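Local coordinates for Two-component system sensor histidine kinase (Bacteroides thetaiotaomicron, PDB 3OTT), which probably senses saccharides through this extracellular beta-propeller and beta-sandwich region and relays the signal as a histidine kinase, at residues 598-610 with 613-625. Numbering follows the deposited sequence.
Sequences RFTSLLFDPKEDC and LGGADGFGISHSN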
ATOM      1  N   ARG B 598      -6.619   3.821 -21.548  1.00 35.90           N
ATOM      2  CA  ARG B 598      -6.846   5.092 -22.211  1.00 33.61           C
ATOM      3  C   ARG B 598      -6.069   6.196 -21.464  1.00 31.42           C
ATOM      4  O   ARG B 598      -6.039   6.257 -20.224  1.00 32.48           O
ATOM      5  CB  ARG B 598      -8.330   5.380 -22.317  1.00 34.09           C
ATOM      6  CG  ARG B 598      -9.136   4.249 -23.097  1.00 37.33           C
ATOM      7  CD  ARG B 598      -8.699   4.141 -24.561  1.00 38.65           C
ATOM      8  NE  ARG B 598      -9.494   3.174 -25.315  1.00 40.83           N
ATOM      9  CZ  ARG B 598      -8.990   2.118 -25.947  1.00 41.28           C
ATOM     10  NH1 ARG B 598      -7.693   1.849 -25.920  1.00 39.80           N
ATOM     11  NH2 ARG B 598      -9.790   1.319 -26.608  1.00 43.41           N
ATOM     12  N   PHE B 599      -5.384   7.020 -22.213  1.00 27.28           N
ATOM     13  CA  PHE B 599      -4.368   7.829 -21.625  1.00 24.74           C
ATOM     14  C   PHE B 599      -4.801   9.236 -21.678  1.00 21.99           C
ATOM     15  O   PHE B 599      -5.168   9.691 -22.724  1.00 21.94           O
ATOM     16  CB  PHE B 599      -3.039   7.588 -22.338  1.00 25.24           C
ATOM     17  CG  PHE B 599      -2.579   6.129 -22.258  1.00 24.92           C
ATOM     18  CD1 PHE B 599      -2.247   5.550 -21.015  1.00 25.52           C
ATOM     19  CD2 PHE B 599      -2.530   5.352 -23.385  1.00 23.68           C
ATOM     20  CE1 PHE B 599      -1.836   4.231 -20.920  1.00 26.06           C
ATOM     21  CE2 PHE B 599      -2.130   4.004 -23.308  1.00 26.38           C
ATOM     22  CZ  PHE B 599      -1.793   3.446 -22.090  1.00 28.01           C
ATOM     23  N   THR B 600      -4.787   9.919 -20.535  1.00 19.44           N
ATOM     24  CA  THR B 600      -5.291  11.283 -20.470  1.00 17.19           C
ATOM     25  C   THR B 600      -4.117  12.272 -20.407  1.00 16.08           C
ATOM     26  O   THR B 600      -4.309  13.474 -20.251  1.00 14.89           O
ATOM     27  CB  THR B 600      -6.143  11.461 -19.241  1.00 15.95           C
ATOM     28  OG1 THR B 600      -5.412  10.870 -18.182  1.00 16.68           O
ATOM     29  CG2 THR B 600      -7.507  10.752 -19.388  1.00 17.12           C
ATOM     30  N   SER B 601      -2.911  11.763 -20.622  1.00 15.63           N
ATOM     31  CA  SER B 601      -1.708  12.582 -20.549  1.00 16.67           C
ATOM     32  C   SER B 601      -0.604  12.006 -21.438  1.00 16.34           C
ATOM     33  O   SER B 601      -0.459  10.793 -21.503  1.00 16.21           O
ATOM     34  CB  SER B 601      -1.204  12.520 -19.084  1.00 16.24           C
ATOM     35  OG  SER B 601      -0.428  13.672 -18.941  1.00 25.08           O
ATOM     36  N   LEU B 602       0.183  12.838 -22.090  1.00 15.66           N
ATOM     37  CA  LEU B 602       1.318  12.319 -22.912  1.00 17.97           C
ATOM     38  C   LEU B 602       2.623  13.177 -22.757  1.00 17.43           C
ATOM     39  O   LEU B 602       2.538  14.400 -22.634  1.00 17.19           O
ATOM     40  CB  LEU B 602       0.951  12.211 -24.414  1.00 17.02           C
ATOM     41  CG  LEU B 602      -0.187  11.304 -24.934  1.00 19.47           C
ATOM     42  CD1 LEU B 602      -0.679  11.737 -26.335  1.00 16.93           C
ATOM     43  CD2 LEU B 602       0.152   9.775 -24.959  1.00 17.57           C
ATOM     44  N   LEU B 603       3.800  12.543 -22.760  1.00 18.56           N
ATOM     45  CA  LEU B 603       5.064  13.277 -22.689  1.00 19.37           C
ATOM     46  C   LEU B 603       6.151  12.569 -23.486  1.00 21.36           C
ATOM     47  O   LEU B 603       6.487  11.389 -23.228  1.00 21.33           O
ATOM     48  CB  LEU B 603       5.544  13.425 -21.232  1.00 19.18           C
ATOM     49  CG  LEU B 603       6.946  14.083 -20.964  1.00 23.14           C
ATOM     50  CD1 LEU B 603       6.971  15.587 -21.300  1.00 23.40           C
ATOM     51  CD2 LEU B 603       7.447  13.902 -19.548  1.00 19.64           C
ATOM     52  N   PHE B 604       6.715  13.290 -24.453  1.00 22.56           N
ATOM     53  CA  PHE B 604       7.901  12.833 -25.144  1.00 24.02           C
ATOM     54  C   PHE B 604       9.160  13.306 -24.427  1.00 25.48           C
ATOM     55  O   PHE B 604       9.343  14.502 -24.267  1.00 24.37           O
ATOM     56  CB  PHE B 604       7.908  13.414 -26.545  1.00 24.78           C
ATOM     57  CG  PHE B 604       9.109  13.013 -27.358  1.00 26.52           C
ATOM     58  CD1 PHE B 604       9.566  11.702 -27.367  1.00 26.01           C
ATOM     59  CD2 PHE B 604       9.778  13.962 -28.149  1.00 30.77           C
ATOM     60  CE1 PHE B 604      10.721  11.324 -28.143  1.00 27.38           C
ATOM     61  CE2 PHE B 604      10.918  13.594 -28.910  1.00 28.63           C
ATOM     62  CZ  PHE B 604      11.388  12.278 -28.878  1.00 26.92           C
ATOM     63  N   ASP B 605      10.022  12.376 -24.009  1.00 27.84           N
ATOM     64  CA  ASP B 605      11.363  12.707 -23.472  1.00 29.70           C
ATOM     65  C   ASP B 605      12.443  12.472 -24.538  1.00 31.59           C
ATOM     66  O   ASP B 605      12.790  11.326 -24.819  1.00 32.02           O
ATOM     67  CB  ASP B 605      11.719  11.900 -22.211  1.00 30.08           C
ATOM     68  CG  ASP B 605      13.023  12.441 -21.485  1.00 31.60           C
ATOM     69  OD1 ASP B 605      13.408  13.647 -21.616  1.00 28.92           O
ATOM     70  OD2 ASP B 605      13.639  11.644 -20.743  1.00 36.13           O
ATOM     71  N   PRO B 606      12.970  13.556 -25.131  1.00 33.47           N
ATOM     72  CA  PRO B 606      13.941  13.415 -26.216  1.00 36.20           C
ATOM     73  C   PRO B 606      15.242  12.758 -25.758  1.00 39.06           C
ATOM     74  O   PRO B 606      15.841  12.031 -26.535  1.00 40.39           O
ATOM     75  CB  PRO B 606      14.196  14.864 -26.676  1.00 36.31           C
ATOM     76  CG  PRO B 606      13.094  15.652 -26.168  1.00 35.10           C
ATOM     77  CD  PRO B 606      12.645  14.968 -24.878  1.00 32.93           C
ATOM     78  N   LYS B 607      15.663  12.997 -24.514  1.00 40.93           N
ATOM     79  CA  LYS B 607      16.882  12.361 -23.967  1.00 43.38           C
ATOM     80  C   LYS B 607      16.783  10.832 -23.942  1.00 44.03           C
ATOM     81  O   LYS B 607      17.696  10.129 -24.388  1.00 45.50           O
ATOM     82  CB  LYS B 607      17.201  12.873 -22.549  1.00 43.66           C
ATOM     83  CG  LYS B 607      17.608  14.349 -22.436  1.00 46.85           C
ATOM     84  CD  LYS B 607      17.658  14.785 -20.949  1.00 51.48           C
ATOM     85  CE  LYS B 607      18.573  16.011 -20.731  1.00 55.25           C
ATOM     86  NZ  LYS B 607      17.860  17.302 -21.006  1.00 55.15           N
ATOM     87  N   GLU B 608      15.687  10.303 -23.412  1.00 43.78           N
ATOM     88  CA  GLU B 608      15.597   8.843 -23.282  1.00 44.76           C
ATOM     89  C   GLU B 608      14.999   8.190 -24.519  1.00 43.68           C
ATOM     90  O   GLU B 608      14.724   6.996 -24.515  1.00 44.00           O
ATOM     91  CB  GLU B 608      14.804   8.447 -22.029  1.00 44.89           C
ATOM     92  CG  GLU B 608      15.341   9.013 -20.715  1.00 48.06           C
ATOM     93  CD  GLU B 608      16.651   8.395 -20.253  1.00 55.47           C
ATOM     94  OE1 GLU B 608      16.974   7.237 -20.662  1.00 57.39           O
ATOM     95  OE2 GLU B 608      17.361   9.087 -19.459  1.00 57.77           O
ATOM     96  N   ASP B 609      14.759   8.992 -25.557  1.00 42.65           N
ATOM     97  CA  ASP B 609      13.949   8.572 -26.708  1.00 41.42           C
ATOM     98  C   ASP B 609      12.727   7.686 -26.327  1.00 39.35           C
ATOM     99  O   ASP B 609      12.593   6.535 -26.786  1.00 40.70           O
ATOM    100  CB  ASP B 609      14.854   7.862 -27.723  1.00 43.28           C
ATOM    101  CG  ASP B 609      14.198   7.691 -29.078  1.00 44.67           C
ATOM    102  OD1 ASP B 609      13.070   8.212 -29.251  1.00 42.37           O
ATOM    103  OD2 ASP B 609      14.816   7.015 -29.954  1.00 47.91           O
ATOM    104  N   CYS B 610      11.869   8.192 -25.451  1.00 35.11           N
ATOM    105  CA  CYS B 610      10.677   7.442 -25.109  1.00 32.25           C
ATOM    106  C   CYS B 610       9.471   8.340 -24.807  1.00 28.62           C
ATOM    107  O   CYS B 610       9.606   9.550 -24.661  1.00 26.08           O
ATOM    108  CB  CYS B 610      10.980   6.520 -23.951  1.00 32.73           C
ATOM    109  SG  CYS B 610      11.231   7.453 -22.503  1.00 35.68           S
ATOM    110  N   LEU B 613       2.851   7.726 -21.062  1.00 19.88           N
ATOM    111  CA  LEU B 613       1.437   7.801 -21.362  1.00 20.49           C
ATOM    112  C   LEU B 613       0.676   7.725 -20.028  1.00 19.84           C
ATOM    113  O   LEU B 613       0.638   6.682 -19.377  1.00 21.45           O
ATOM    114  CB  LEU B 613       1.044   6.694 -22.320  1.00 19.96           C
ATOM    115  CG  LEU B 613       1.779   6.645 -23.672  1.00 23.17           C
ATOM    116  CD1 LEU B 613       3.026   5.714 -23.679  1.00 18.56           C
ATOM    117  CD2 LEU B 613       0.802   6.219 -24.779  1.00 22.75           C
ATOM    118  N   GLY B 614       0.138   8.844 -19.586  1.00 17.88           N
ATOM    119  CA  GLY B 614      -0.338   8.896 -18.204  1.00 17.66           C
ATOM    120  C   GLY B 614      -1.791   8.580 -18.199  1.00 17.40           C
ATOM    121  O   GLY B 614      -2.523   8.937 -19.124  1.00 18.43           O
ATOM    122  N   GLY B 615      -2.208   7.832 -17.200  1.00 19.06           N
ATOM    123  CA  GLY B 615      -3.558   7.315 -17.162  1.00 18.28           C
ATOM    124  C   GLY B 615      -3.978   7.080 -15.744  1.00 19.29           C
ATOM    125  O   GLY B 615      -3.632   7.859 -14.876  1.00 18.40           O
ATOM    126  N   ALA B 616      -4.756   6.013 -15.518  1.00 21.60           N
ATOM    127  CA  ALA B 616      -5.359   5.749 -14.226  1.00 22.81           C
ATOM    128  C   ALA B 616      -4.370   5.018 -13.328  1.00 23.89           C
ATOM    129  O   ALA B 616      -3.955   3.904 -13.638  1.00 24.24           O
ATOM    130  CB  ALA B 616      -6.636   4.916 -14.413  1.00 24.65           C
ATOM    131  N   ASP B 617      -3.970   5.655 -12.233  1.00 23.77           N
ATOM    132  CA  ASP B 617      -3.074   4.991 -11.238  1.00 23.94           C
ATOM    133  C   ASP B 617      -1.750   4.463 -11.833  1.00 23.98           C
ATOM    134  O   ASP B 617      -1.199   3.440 -11.374  1.00 23.69           O
ATOM    135  CB  ASP B 617      -3.852   3.885 -10.485  1.00 25.37           C
ATOM    136  CG  ASP B 617      -5.179   4.421  -9.845  1.00 28.41           C
ATOM    137  OD1 ASP B 617      -5.282   5.627  -9.505  1.00 28.88           O
ATOM    138  OD2 ASP B 617      -6.137   3.646  -9.715  1.00 35.10           O
ATOM    139  N   GLY B 618      -1.206   5.160 -12.844  1.00 22.15           N
ATOM    140  CA  GLY B 618       0.031   4.678 -13.446  1.00 20.61           C
ATOM    141  C   GLY B 618       0.250   5.301 -14.803  1.00 20.20           C
ATOM    142  O   GLY B 618      -0.517   6.174 -15.223  1.00 19.56           O
ATOM    143  N   PHE B 619       1.317   4.880 -15.474  1.00 18.91           N
ATOM    144  CA  PHE B 619       1.639   5.401 -16.766  1.00 19.12           C
ATOM    145  C   PHE B 619       2.333   4.334 -17.604  1.00 19.93           C
ATOM    146  O   PHE B 619       3.039   3.481 -17.083  1.00 19.59           O
ATOM    147  CB  PHE B 619       2.532   6.647 -16.656  1.00 17.50           C
ATOM    148  CG  PHE B 619       3.823   6.396 -15.949  1.00 19.91           C
ATOM    149  CD1 PHE B 619       3.914   6.564 -14.589  1.00 19.57           C
ATOM    150  CD2 PHE B 619       4.952   5.954 -16.655  1.00 19.37           C
ATOM    151  CE1 PHE B 619       5.101   6.291 -13.916  1.00 22.02           C
ATOM    152  CE2 PHE B 619       6.154   5.727 -16.011  1.00 17.40           C
ATOM    153  CZ  PHE B 619       6.233   5.887 -14.638  1.00 20.55           C
ATOM    154  N   GLY B 620       2.138   4.395 -18.909  1.00 19.73           N
ATOM    155  CA  GLY B 620       2.901   3.516 -19.807  1.00 21.40           C
ATOM    156  C   GLY B 620       4.178   4.197 -20.268  1.00 22.02           C
ATOM    157  O   GLY B 620       4.312   5.423 -20.240  1.00 20.26           O
ATOM    158  N   ILE B 621       5.126   3.394 -20.694  1.00 24.79           N
ATOM    159  CA  ILE B 621       6.336   3.906 -21.306  1.00 27.45           C
ATOM    160  C   ILE B 621       6.471   3.141 -22.581  1.00 29.12           C
ATOM    161  O   ILE B 621       6.248   1.928 -22.603  1.00 30.89           O
ATOM    162  CB  ILE B 621       7.581   3.620 -20.485  1.00 27.80           C
ATOM    163  CG1 ILE B 621       7.430   4.121 -19.050  1.00 28.25           C
ATOM    164  CG2 ILE B 621       8.795   4.265 -21.123  1.00 30.73           C
ATOM    165  CD1 ILE B 621       8.640   3.707 -18.151  1.00 27.31           C
ATOM    166  N   SER B 622       6.857   3.838 -23.631  1.00 29.84           N
ATOM    167  CA  SER B 622       6.974   3.248 -24.936  1.00 31.93           C
ATOM    168  C   SER B 622       8.115   3.960 -25.658  1.00 33.07           C
ATOM    169  O   SER B 622       8.314   5.159 -25.460  1.00 32.27           O
ATOM    170  CB  SER B 622       5.652   3.421 -25.678  1.00 31.86           C
ATOM    171  OG  SER B 622       5.708   2.929 -27.003  1.00 33.35           O
ATOM    172  N   HIS B 623       8.881   3.221 -26.462  1.00 34.80           N
ATOM    173  CA  HIS B 623       9.754   3.854 -27.451  1.00 35.98           C
ATOM    174  C   HIS B 623       8.931   4.633 -28.475  1.00 35.90           C
ATOM    175  O   HIS B 623       7.780   4.316 -28.725  1.00 34.53           O
ATOM    176  CB  HIS B 623      10.560   2.816 -28.227  1.00 37.08           C
ATOM    177  CG  HIS B 623      11.515   2.022 -27.401  1.00 39.97           C
ATOM    178  ND1 HIS B 623      11.525   0.640 -27.405  1.00 43.27           N
ATOM    179  CD2 HIS B 623      12.514   2.404 -26.570  1.00 41.42           C
ATOM    180  CE1 HIS B 623      12.491   0.207 -26.612  1.00 45.58           C
ATOM    181  NE2 HIS B 623      13.102   1.258 -26.090  1.00 44.77           N
ATOM    182  N   SER B 624       9.563   5.616 -29.096  1.00 38.12           N
ATOM    183  CA  SER B 624       8.956   6.426 -30.150  1.00 40.61           C
ATOM    184  C   SER B 624       8.576   5.679 -31.408  1.00 42.74           C
ATOM    185  O   SER B 624       7.561   5.988 -32.052  1.00 41.27           O
ATOM    186  CB  SER B 624       9.928   7.509 -30.516  1.00 40.98           C
ATOM    187  OG  SER B 624      10.039   8.324 -29.379  1.00 43.20           O
ATOM    188  N   ASN B 625       9.392   4.692 -31.753  1.00 46.43           N
ATOM    189  CA  ASN B 625       9.249   3.996 -33.040  1.00 50.25           C
ATOM    190  C   ASN B 625       8.650   2.603 -32.950  1.00 51.64           C
ATOM    191  O   ASN B 625       8.995   1.736 -33.771  1.00 53.64           O
ATOM    192  CB  ASN B 625      10.605   3.917 -33.744  1.00 51.80           C
ATOM    193  CG  ASN B 625      11.621   3.104 -32.964  1.00 54.70           C
ATOM    194  OD1 ASN B 625      11.377   2.730 -31.806  1.00 57.06           O
ATOM    195  ND2 ASN B 625      12.783   2.830 -33.591  1.00 57.69           N
TER
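Strand 601-605 runs antiparallel to the end of strand 610-615, their axes 4.6 Å apart at closest approach and inclined at 158°, and strand 618-623 continues the meander on the far side of 610-615. With strand 310-313, from much earlier in the chain, added beyond 618-623, they form one four-stranded blade of a beta-propeller. Where the hairpin opens, T600 and S601 both face G614 in a classic beta bulge: G614 O accepts T600 N at 2.8 Å and, weakly, S601 N, while G614 N returns a straighter bond to S601 O (163° at the hydrogen). Glycine suits this place because a CB on G614 would collide with that of S601.

L602 and L613 share the face opposite S601, and the F599 ring, coming from just before the bulge, packs against L613. F599 holds CG beside its backbone N (chi1 -60°), which lays one ring face over L613 CB, a CH-pi contact 3.8 Å from the centroid, while G614 O lies in plane at the ring edge. The branched end of L613 serves two neighbours, its CD2 meeting L602 CD2 at 3.6 Å and F599 CD2 at 3.7 Å. A serine in place of F599 would probably leave L613 CB without its aromatic cover and open a gap beside L613 CD2.

At the opposite end, D609 and C610 face D605 in a G1 bulge, where D609 takes the left-handed backbone conformation. Its carboxylate reaches the turn after strand 618-623 and also forms a salt bridge with K568 through OD1. Small enough to fit beside the F604 ring, S624 brings its OG 3.3 Å from F604 CE1 and donates its hydroxyl hydrogen to D609 OD1 at 3.0 Å, nearly in line with the carboxylate C-O bond.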